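Local coordinates for protein dihydropteroate synthase (Anaplasma phagocytophilum, PDB 6UCZ) that probably catalyses the folate-pathway step that joins a pterin to p-aminobenzoate, as a dihydropteroate synthase, and holds a pterin monophosphate in its pocket, at residues A[216-221]-A[241-246]; A[204-209]-A[234-239]; A[253-258]-A[275-280]. One frame throughout, in Å; residues are numbered along the deposited sequence.

Contact 1: A[216-221]-A[241-246]; sequences YSWYIA and KSMFSL. With PMM (pterin-6-yl-methyl-monophosphate), chain C.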
loop_
_atom_site.group_PDB
_atom_site.type_symbol
_atom_site.label_atom_id
_atom_site.label_comp_id
_atom_site.label_asym_id
_atom_site.label_seq_id
_atom_site.Cartn_x
_atom_site.Cartn_y
_atom_site.Cartn_z
ATOM N N TYR A 216 15.712 7.602 6.966
ATOM C CA TYR A 216 14.549 7.444 7.832
ATOM C C TYR A 216 13.685 6.267 7.397
ATOM O O TYR A 216 13.125 5.564 8.244
ATOM C CB TYR A 216 13.720 8.732 7.860
ATOM C CG TYR A 216 14.455 9.903 8.474
ATOM C CD1 TYR A 216 14.741 9.944 9.836
ATOM C CD2 TYR A 216 14.853 10.979 7.690
ATOM C CE1 TYR A 216 15.435 11.033 10.399
ATOM C CE2 TYR A 216 15.532 12.061 8.236
ATOM C CZ TYR A 216 15.818 12.091 9.588
ATOM O OH TYR A 216 16.491 13.192 10.114
ATOM N N SER A 217 13.538 6.053 6.083
ATOM C CA SER A 217 12.746 4.922 5.603
ATOM C C SER A 217 13.375 3.595 5.998
ATOM O O SER A 217 12.661 2.647 6.340
ATOM C CB SER A 217 12.568 4.989 4.088
ATOM O OG SER A 217 11.678 6.040 3.737
ATOM N N TRP A 218 14.711 3.502 5.965
ATOM C CA TRP A 218 15.360 2.286 6.453
ATOM C C TRP A 218 15.154 2.118 7.951
ATOM O O TRP A 218 14.926 0.999 8.430
ATOM C CB TRP A 218 16.866 2.295 6.110
ATOM C CG TRP A 218 17.097 1.944 4.685
ATOM C CD1 TRP A 218 17.364 2.798 3.648
ATOM C CD2 TRP A 218 17.039 0.635 4.125
ATOM N NE1 TRP A 218 17.464 2.093 2.474
ATOM C CE2 TRP A 218 17.268 0.761 2.739
ATOM C CE3 TRP A 218 16.798 -0.640 4.660
ATOM C CZ2 TRP A 218 17.278 -0.338 1.883
ATOM C CZ3 TRP A 218 16.805 -1.733 3.805
ATOM C CH2 TRP A 218 17.045 -1.576 2.437
ATOM N N TYR A 219 15.253 3.216 8.709
ATOM C CA TYR A 219 15.032 3.146 10.153
ATOM C C TYR A 219 13.653 2.580 10.471
ATOM O O TYR A 219 13.507 1.746 11.373
ATOM C CB TYR A 219 15.206 4.534 10.781
ATOM C CG TYR A 219 15.015 4.558 12.286
ATOM C CD1 TYR A 219 13.751 4.725 12.851
ATOM C CD2 TYR A 219 16.097 4.394 13.140
ATOM C CE1 TYR A 219 13.579 4.741 14.239
ATOM C CE2 TYR A 219 15.939 4.413 14.522
ATOM C CZ TYR A 219 14.678 4.584 15.063
ATOM O OH TYR A 219 14.529 4.601 16.433
ATOM N N ILE A 220 12.627 3.033 9.748
ATOM C CA ILE A 220 11.268 2.554 9.986
ATOM C C ILE A 220 11.160 1.068 9.656
ATOM O O ILE A 220 10.611 0.274 10.431
ATOM C CB ILE A 220 10.264 3.371 9.152
ATOM C CG1 ILE A 220 10.267 4.854 9.564
ATOM C CG2 ILE A 220 8.867 2.743 9.246
ATOM C CD1 ILE A 220 9.972 5.074 11.018
ATOM N N ALA A 221 11.648 0.678 8.477
ATOM C CA ALA A 221 11.640 -0.734 8.099
ATOM C C ALA A 221 12.337 -1.584 9.158
ATOM O O ALA A 221 11.797 -2.603 9.608
ATOM C CB ALA A 221 12.309 -0.913 6.731
ATOM N N LYS A 241 11.501 1.767 -4.076
ATOM C CA LYS A 241 11.431 3.127 -3.538
ATOM C C LYS A 241 12.817 3.774 -3.491
ATOM O O LYS A 241 13.854 3.102 -3.481
ATOM C CB LYS A 241 10.803 3.103 -2.144
ATOM C CG LYS A 241 9.287 2.736 -2.145
ATOM C CD LYS A 241 8.461 3.988 -1.948
ATOM C CE LYS A 241 6.956 3.835 -2.221
ATOM N NZ LYS A 241 6.244 3.399 -1.024
ATOM N N SER A 242 12.823 5.109 -3.474
ATOM C CA SER A 242 14.083 5.836 -3.513
ATOM C C SER A 242 14.959 5.546 -2.301
ATOM O O SER A 242 16.159 5.844 -2.343
ATOM C CB SER A 242 13.814 7.340 -3.629
ATOM O OG SER A 242 13.166 7.800 -2.474
ATOM N N MET A 243 14.402 4.961 -1.230
ATOM C CA MET A 243 15.243 4.528 -0.115
ATOM C C MET A 243 16.395 3.636 -0.590
ATOM O O MET A 243 17.470 3.621 0.024
ATOM C CB MET A 243 14.401 3.817 0.946
ATOM C CG MET A 243 13.765 2.479 0.482
ATOM S SD MET A 243 12.589 1.742 1.649
ATOM C CE MET A 243 13.694 1.321 2.996
ATOM N N PHE A 244 16.214 2.926 -1.702
ATOM C CA PHE A 244 17.299 2.101 -2.225
ATOM C C PHE A 244 18.376 2.916 -2.916
ATOM O O PHE A 244 19.382 2.347 -3.323
ATOM C CB PHE A 244 16.753 1.042 -3.185
ATOM C CG PHE A 244 15.989 -0.042 -2.493
ATOM C CD1 PHE A 244 16.653 -1.122 -1.914
ATOM C CD2 PHE A 244 14.613 0.054 -2.344
ATOM C CE1 PHE A 244 15.945 -2.133 -1.248
ATOM C CE2 PHE A 244 13.915 -0.926 -1.669
ATOM C CZ PHE A 244 14.592 -2.033 -1.122
ATOM N N SER A 245 18.205 4.228 -3.077
ATOM C CA SER A 245 19.315 5.024 -3.579
ATOM C C SER A 245 20.454 5.087 -2.570
ATOM O O SER A 245 21.576 5.455 -2.934
ATOM C CB SER A 245 18.851 6.439 -3.917
ATOM O OG SER A 245 18.601 7.142 -2.716
ATOM N N LEU A 246 20.176 4.749 -1.309
ATOM C CA LEU A 246 21.184 4.805 -0.253
ATOM C C LEU A 246 22.189 3.661 -0.387
ATOM O O LEU A 246 23.401 3.862 -0.222
ATOM C CB LEU A 246 20.477 4.763 1.102
ATOM C CG LEU A 246 21.305 5.061 2.339
ATOM C CD1 LEU A 246 21.830 6.487 2.257
ATOM C CD2 LEU A 246 20.451 4.836 3.579
HETATM N N5 PMM C . 3.305 3.735 -2.210
HETATM C C6 PMM C . 2.827 4.236 -3.354
HETATM C C7 PMM C . 1.477 4.183 -3.646
HETATM N N8 PMM C . 0.552 3.657 -2.835
HETATM N N1 PMM C . 0.086 2.597 -0.869
HETATM C C2 PMM C . 0.494 2.093 0.289
HETATM N N2 PMM C . -0.397 1.568 1.137
HETATM N N3 PMM C . 1.805 2.091 0.683
HETATM C C4 PMM C . 2.850 2.613 -0.044
HETATM O O4 PMM C . 4.001 2.598 0.391
HETATM C C4A PMM C . 2.439 3.188 -1.343
HETATM C C8A PMM C . 1.040 3.157 -1.694
HETATM C C9 PMM C . 3.836 4.903 -4.254
HETATM O O10 PMM C . 4.688 3.896 -4.840
HETATM P PA PMM C . 4.602 3.490 -6.404
HETATM O O1P PMM C . 5.816 2.572 -6.623
HETATM O O2P PMM C . 4.847 4.753 -7.220
HETATM O O3P PMM C . 3.292 2.836 -6.697
#
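The indole of Trp218 is met from several directions by Met243, Phe244 and Leu246. Its NE1 donates to Met243 O at 2.9 Å, with an N-H...O angle of 159°. The carbonyl oxygen lies in the indole plane, whereas the donor stands well above the carbonyl plane, and Leu246 N reaches the same oxygen from the opposite face. Met243 CE sits over one indole face, 3.6 Å from the centroid of the five-membered ring, a CH-pi contact within a Met-aromatic pair. The Met243 side chain begins wedged between its backbone N and carbonyl carbon (chi1 65°), runs extended, and bends at the sulfur, which turns the methyl over the ring. The six-membered ring presents its edge to the face of Phe244 in a T-shaped pair, centroids 5.4 Å apart. Leu246 CD2 closes on Trp218 CD1 at 3.7 Å. These contacts tie helix 214-222 to the loop that follows strand 235-236 in a TIM barrel, and Leu261 of helix 255-267 touches both Trp218 and Met243. One residue earlier on the helix, the small Ser217 lets its CB pack on Met243 CB at 3.8 Å, while OG bonds Gly209 N. At the start of segment 241-246, Lys241 sends NZ to PMM N5 in a 3.2 Å hydrogen bond, 2.8 Å from PMM O4, and Gly237 O and Leu208 O also take bonds from this ammonium.

Contact 2: A[204-209]-A[234-239]; sequences LDPGLG and VCVGHS. With PMM (pterin-6-yl-methyl-monophosphate), chain C.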
loop_
_atom_site.group_PDB
_atom_site.type_symbol
_atom_site.label_atom_id
_atom_site.label_comp_id
_atom_site.label_asym_id
_atom_site.label_seq_id
_atom_site.Cartn_x
_atom_site.Cartn_y
_atom_site.Cartn_z
ATOM N N LEU A 204 -2.364 -0.789 8.960
ATOM C CA LEU A 204 -1.515 0.394 9.114
ATOM C C LEU A 204 -0.282 0.310 8.222
ATOM O O LEU A 204 0.376 -0.730 8.161
ATOM C CB LEU A 204 -1.064 0.562 10.568
ATOM C CG LEU A 204 -2.174 0.610 11.620
ATOM C CD1 LEU A 204 -1.611 0.825 13.019
ATOM C CD2 LEU A 204 -3.203 1.686 11.269
ATOM N N ASP A 205 0.050 1.420 7.566
ATOM C CA ASP A 205 1.189 1.488 6.645
ATOM C C ASP A 205 1.974 2.758 6.947
ATOM O O ASP A 205 1.387 3.863 6.942
ATOM C CB ASP A 205 0.685 1.455 5.195
ATOM C CG ASP A 205 1.798 1.437 4.158
ATOM O OD1 ASP A 205 2.891 2.027 4.373
ATOM O OD2 ASP A 205 1.558 0.842 3.082
ATOM N N PRO A 206 3.286 2.668 7.223
ATOM C CA PRO A 206 4.063 3.876 7.565
ATOM C C PRO A 206 4.382 4.785 6.389
ATOM O O PRO A 206 4.977 5.852 6.610
ATOM C CB PRO A 206 5.353 3.298 8.157
ATOM C CG PRO A 206 5.513 1.987 7.427
ATOM C CD PRO A 206 4.114 1.446 7.296
ATOM N N GLY A 207 4.067 4.394 5.158
ATOM C CA GLY A 207 4.344 5.254 4.020
ATOM C C GLY A 207 5.821 5.539 3.800
ATOM O O GLY A 207 6.256 6.698 3.819
ATOM N N LEU A 208 6.601 4.486 3.572
ATOM C CA LEU A 208 8.021 4.654 3.287
ATOM C C LEU A 208 8.214 5.583 2.100
ATOM O O LEU A 208 7.476 5.519 1.114
ATOM C CB LEU A 208 8.686 3.288 3.005
ATOM C CG LEU A 208 8.598 2.205 4.090
ATOM C CD1 LEU A 208 9.545 0.994 3.788
ATOM C CD2 LEU A 208 8.970 2.822 5.428
ATOM N N GLY A 209 9.184 6.488 2.213
ATOM C CA GLY A 209 9.436 7.440 1.153
ATOM C C GLY A 209 8.549 8.681 1.142
ATOM O O GLY A 209 8.896 9.653 0.468
ATOM N N VAL A 234 -0.067 -4.805 9.477
ATOM C CA VAL A 234 0.790 -3.783 8.896
ATOM C C VAL A 234 1.009 -4.079 7.420
ATOM O O VAL A 234 1.184 -5.236 7.027
ATOM C CB VAL A 234 2.130 -3.710 9.660
ATOM C CG1 VAL A 234 3.148 -2.882 8.901
ATOM C CG2 VAL A 234 1.892 -3.136 11.056
ATOM N N CYS A 235 0.971 -3.029 6.606
ATOM C CA CYS A 235 1.355 -3.079 5.204
ATOM C C CYS A 235 2.611 -2.236 4.998
ATOM O O CYS A 235 2.714 -1.122 5.525
ATOM C CB CYS A 235 0.227 -2.556 4.306
ATOM S SG CYS A 235 0.620 -2.467 2.547
ATOM N N VAL A 236 3.564 -2.750 4.224
ATOM C CA VAL A 236 4.762 -1.982 3.905
ATOM C C VAL A 236 4.926 -1.911 2.392
ATOM O O VAL A 236 4.890 -2.941 1.708
ATOM C CB VAL A 236 6.021 -2.582 4.559
ATOM C CG1 VAL A 236 7.275 -1.867 4.045
ATOM C CG2 VAL A 236 5.907 -2.484 6.068
ATOM N N GLY A 237 5.133 -0.696 1.877
ATOM C CA GLY A 237 5.388 -0.487 0.462
ATOM C C GLY A 237 6.785 0.037 0.199
ATOM O O GLY A 237 7.009 1.249 0.061
ATOM N N HIS A 238 7.750 -0.883 0.154
ATOM C CA HIS A 238 9.156 -0.550 -0.041
ATOM C C HIS A 238 9.608 -0.702 -1.485
ATOM O O HIS A 238 10.716 -0.275 -1.817
ATOM C CB HIS A 238 10.027 -1.450 0.850
ATOM C CG HIS A 238 9.861 -2.916 0.562
ATOM N ND1 HIS A 238 8.641 -3.558 0.641
ATOM C CD2 HIS A 238 10.759 -3.863 0.196
ATOM C CE1 HIS A 238 8.792 -4.834 0.329
ATOM N NE2 HIS A 238 10.070 -5.047 0.061
ATOM N N SER A 239 8.774 -1.296 -2.339
ATOM C CA SER A 239 9.226 -1.807 -3.627
ATOM C C SER A 239 9.731 -0.701 -4.543
ATOM O O SER A 239 8.988 0.217 -4.882
ATOM C CB SER A 239 8.088 -2.582 -4.290
ATOM O OG SER A 239 8.529 -3.157 -5.495
HETATM N N5 PMM C . 3.305 3.735 -2.210
HETATM C C6 PMM C . 2.827 4.236 -3.354
HETATM C C7 PMM C . 1.477 4.183 -3.646
HETATM N N8 PMM C . 0.552 3.657 -2.835
HETATM N N1 PMM C . 0.086 2.597 -0.869
HETATM C C2 PMM C . 0.494 2.093 0.289
HETATM N N2 PMM C . -0.397 1.568 1.137
HETATM N N3 PMM C . 1.805 2.091 0.683
HETATM C C4 PMM C . 2.850 2.613 -0.044
HETATM O O4 PMM C . 4.001 2.598 0.391
HETATM C C4A PMM C . 2.439 3.188 -1.343
HETATM C C8A PMM C . 1.040 3.157 -1.694
HETATM C C9 PMM C . 3.836 4.903 -4.254
HETATM O O10 PMM C . 4.688 3.896 -4.840
HETATM P PA PMM C . 4.602 3.490 -6.404
HETATM O O1P PMM C . 5.816 2.572 -6.623
HETATM O O2P PMM C . 4.847 4.753 -7.220
HETATM O O3P PMM C . 3.292 2.836 -6.697
HETATM O O HOH W 1 5.076 2.036 2.826
#
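With CG anti to the backbone N (chi1 -177°), Asp205 carries its carboxylate alongside Cys235, whose SG is likewise anti to its own N (chi1 176°). They stand where strands 202-205 and 235-236, the two outermost in the linear order, meet and close the TIM barrel, beside the pterin. The closure is a single parallel bridge between Leu204 and Val234: Cys235 N donates to Leu204 O at 2.8 Å, and Val234 CA adds a CH...O contact to the same oxygen. Past Asp205 and Cys235 the backbones move apart, and a water bridges Leu208 N and Gly237 N.

Asp205 divides the work between its oxygens. OD2 accepts from PMM N3 at 2.7 Å and from PMM N2 at 2.9 Å, gripping the amide N-H and the exocyclic amine together, which suits a carboxylate to recognising this edge of a pterin. OD1 accepts from Gly207 N at 2.8 Å, forming an Asx turn that fixes the rotation of the carboxylate; positive phi at Gly207 is easily adopted by a residue without a side chain. Pro206, between them, lays CD against Cys235 O.

Away from the pterin the packing is apolar: Leu208 CD1 rests against Val236 CG1 at 3.7 Å and also against His238 CB, while the His238 ring leads away toward Ser262. Gly237 lacks a side chain, and PMM O4 can approach its backbone closely. The bridging water joins these groups to the ligand: it lies within hydrogen-bonding reach of Asp205 OD1 and PMM O4, and accepts from Leu208 N at 3.0 Å and from Gly237 N at 2.9 Å.

Contact 3: A[253-258]-A[275-280]; sequences ERDVPT and VHDVKL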
loop_
_atom_site.group_PDB
_atom_site.type_symbol
_atom_site.label_atom_id
_atom_site.label_comp_id
_atom_site.label_asym_id
_atom_site.label_seq_id
_atom_site.Cartn_x
_atom_site.Cartn_y
_atom_site.Cartn_z
ATOM N N GLU A 253 17.162 -1.417 -11.392
ATOM C CA GLU A 253 17.699 -2.668 -10.875
ATOM C C GLU A 253 17.233 -2.952 -9.450
ATOM O O GLU A 253 17.865 -3.731 -8.741
ATOM C CB GLU A 253 19.226 -2.643 -10.925
ATOM C CG GLU A 253 19.791 -2.297 -12.284
ATOM C CD GLU A 253 19.341 -3.276 -13.350
ATOM O OE1 GLU A 253 19.215 -4.481 -13.033
ATOM O OE2 GLU A 253 19.103 -2.842 -14.498
ATOM N N ARG A 254 16.091 -2.397 -9.034
ATOM C CA ARG A 254 15.753 -2.428 -7.619
ATOM C C ARG A 254 14.911 -3.623 -7.198
ATOM O O ARG A 254 14.699 -3.801 -5.992
ATOM C CB ARG A 254 15.035 -1.140 -7.205
ATOM C CG ARG A 254 15.979 0.067 -7.129
ATOM C CD ARG A 254 15.233 1.330 -6.619
ATOM N NE ARG A 254 16.142 2.469 -6.539
ATOM C CZ ARG A 254 15.745 3.733 -6.478
ATOM N NH1 ARG A 254 14.446 4.020 -6.496
ATOM N NH2 ARG A 254 16.648 4.706 -6.406
ATOM N N ASP A 255 14.437 -4.453 -8.135
ATOM C CA ASP A 255 13.556 -5.552 -7.734
ATOM C C ASP A 255 14.288 -6.593 -6.875
ATOM O O ASP A 255 13.735 -7.077 -5.878
ATOM C CB ASP A 255 12.927 -6.187 -8.974
ATOM C CG ASP A 255 11.725 -5.381 -9.498
ATOM O OD1 ASP A 255 11.094 -4.641 -8.707
ATOM O OD2 ASP A 255 11.425 -5.461 -10.703
ATOM N N VAL A 256 15.535 -6.916 -7.202
ATOM C CA VAL A 256 16.289 -7.886 -6.401
ATOM C C VAL A 256 16.598 -7.290 -5.024
ATOM O O VAL A 256 16.329 -7.949 -4.004
ATOM C CB VAL A 256 17.556 -8.361 -7.133
ATOM C CG1 VAL A 256 18.404 -9.187 -6.207
ATOM C CG2 VAL A 256 17.181 -9.166 -8.354
ATOM N N PRO A 257 17.149 -6.068 -4.916
ATOM C CA PRO A 257 17.278 -5.463 -3.576
ATOM C C PRO A 257 15.964 -5.371 -2.820
ATOM O O PRO A 257 15.943 -5.547 -1.593
ATOM C CB PRO A 257 17.857 -4.067 -3.875
ATOM C CG PRO A 257 18.620 -4.259 -5.136
ATOM C CD PRO A 257 17.801 -5.228 -5.944
ATOM N N THR A 258 14.860 -5.082 -3.514
ATOM C CA THR A 258 13.561 -5.069 -2.842
ATOM C C THR A 258 13.266 -6.417 -2.204
ATOM O O THR A 258 12.838 -6.487 -1.041
ATOM C CB THR A 258 12.469 -4.673 -3.844
ATOM O OG1 THR A 258 12.676 -3.308 -4.224
ATOM C CG2 THR A 258 11.041 -4.846 -3.268
ATOM N N VAL A 275 4.267 -4.655 -3.703
ATOM C CA VAL A 275 5.473 -4.917 -4.479
ATOM C C VAL A 275 5.152 -4.912 -5.963
ATOM O O VAL A 275 4.020 -5.185 -6.381
ATOM C CB VAL A 275 6.120 -6.274 -4.090
ATOM C CG1 VAL A 275 6.619 -6.233 -2.659
ATOM C CG2 VAL A 275 5.113 -7.434 -4.315
ATOM N N HIS A 276 6.177 -4.612 -6.767
ATOM C CA HIS A 276 6.056 -4.728 -8.219
ATOM C C HIS A 276 6.300 -6.163 -8.687
ATOM O O HIS A 276 5.537 -6.695 -9.500
ATOM C CB HIS A 276 7.030 -3.765 -8.907
ATOM C CG HIS A 276 6.794 -2.322 -8.559
ATOM N ND1 HIS A 276 7.327 -1.727 -7.434
ATOM C CD2 HIS A 276 6.061 -1.366 -9.178
ATOM C CE1 HIS A 276 6.947 -0.463 -7.383
ATOM N NE2 HIS A 276 6.171 -0.220 -8.426
ATOM N N ASP A 277 7.360 -6.803 -8.199
ATOM C CA ASP A 277 7.730 -8.145 -8.656
ATOM C C ASP A 277 7.162 -9.175 -7.688
ATOM O O ASP A 277 7.730 -9.430 -6.620
ATOM C CB ASP A 277 9.236 -8.301 -8.794
ATOM C CG ASP A 277 9.606 -9.585 -9.486
ATOM O OD1 ASP A 277 8.934 -10.608 -9.244
ATOM O OD2 ASP A 277 10.549 -9.576 -10.300
ATOM N N VAL A 278 6.060 -9.801 -8.103
ATOM C CA VAL A 278 5.349 -10.749 -7.253
ATOM C C VAL A 278 6.099 -12.080 -7.159
ATOM O O VAL A 278 6.115 -12.721 -6.100
ATOM C CB VAL A 278 3.919 -10.925 -7.797
ATOM C CG1 VAL A 278 3.325 -12.242 -7.364
ATOM C CG2 VAL A 278 3.045 -9.715 -7.369
ATOM N N LYS A 279 6.744 -12.505 -8.249
ATOM C CA LYS A 279 7.522 -13.748 -8.235
ATOM C C LYS A 279 8.658 -13.690 -7.213
ATOM O O LYS A 279 8.799 -14.583 -6.372
ATOM C CB LYS A 279 8.074 -14.037 -9.634
ATOM C CG LYS A 279 8.710 -15.430 -9.797
ATOM C CD LYS A 279 9.453 -15.562 -11.124
ATOM C CE LYS A 279 10.289 -16.849 -11.172
ATOM N NZ LYS A 279 11.150 -16.948 -12.393
ATOM N N LEU A 280 9.468 -12.630 -7.256
ATOM C CA LEU A 280 10.556 -12.506 -6.297
ATOM C C LEU A 280 10.033 -12.418 -4.870
ATOM O O LEU A 280 10.646 -12.961 -3.940
ATOM C CB LEU A 280 11.406 -11.280 -6.621
ATOM C CG LEU A 280 12.347 -11.397 -7.812
ATOM C CD1 LEU A 280 13.131 -10.092 -7.964
ATOM C CD2 LEU A 280 13.288 -12.597 -7.638
HETATM O O HOH W 2 9.568 -5.376 -6.781
HETATM O O HOH W 3 11.704 -7.521 -11.983
#
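Van der Waals contact between Asp255, Val256 and Leu280 centres on one methyl: Leu280 CD1 rests 3.7 Å from Asp255 O, touches Asp255 CB, and makes an apolar contact with Val256 CG2 at 4.2 Å. A leucine suits this spot because its branched end can reach across to the backbone of Asp255 and to Val256. Asp255 CG also packs 3.9 Å from Asp277 CB, the two carboxylate planes nearly perpendicular.

The polar contact runs through water, with no direct hydrogen bond across the segments. Asp255 OD1 accepts from one water that in turn accepts from Asp277 N at 3.0 Å; a second water lies between the OD2 atoms of the two aspartates, though its distance to Asp255 is too short to trust in detail.

As for charge, the OD2 atoms of Asp255 and Asp277 are 4.2 Å apart, a pairing of like groups that the salt bridge from Asp255 OD1 to Arg240 would be expected to ease.

Within the segments, Thr258 OG1 and N both bond Arg254 O, reaching it from opposite faces of its plane. Asp277, its CG anti to the backbone N (chi1 -170°), turns OD1 forward to accept from Leu280 N at 2.9 Å, almost straight at 176°. An aspartate is well suited to this N-cap of helix 278-290, which starts just after the pocket residue His276, in the beta-alpha loop after strand 272-275, the last of the TIM barrel.

Overall arrangement
The three contacts belong to the last three strands of one TIM barrel and what follows them. Along the chain, contacts 1 and 2 interlock, their segments alternating, whereas contact 3 opens only after both have closed. Contact 2 is centred about 6 Å from the centre of the chain, where strands 202-205 and 235-236 meet; contact 1, about 11 Å from it between centres, joins the helix after the first of these strands to the loop after the second. The centre of contact 3 is about 15 Å from those of the others, near the N-terminal parts of helices 255-267 and 278-290. Hydrogen bonds Ser217 OG to Gly209 N and Ser239 OG to His276 ND1 join contacts 1 and 3 to contact 2. Together they supply Asp205, Gly237, Lys241 and His276 to the pterin pocket.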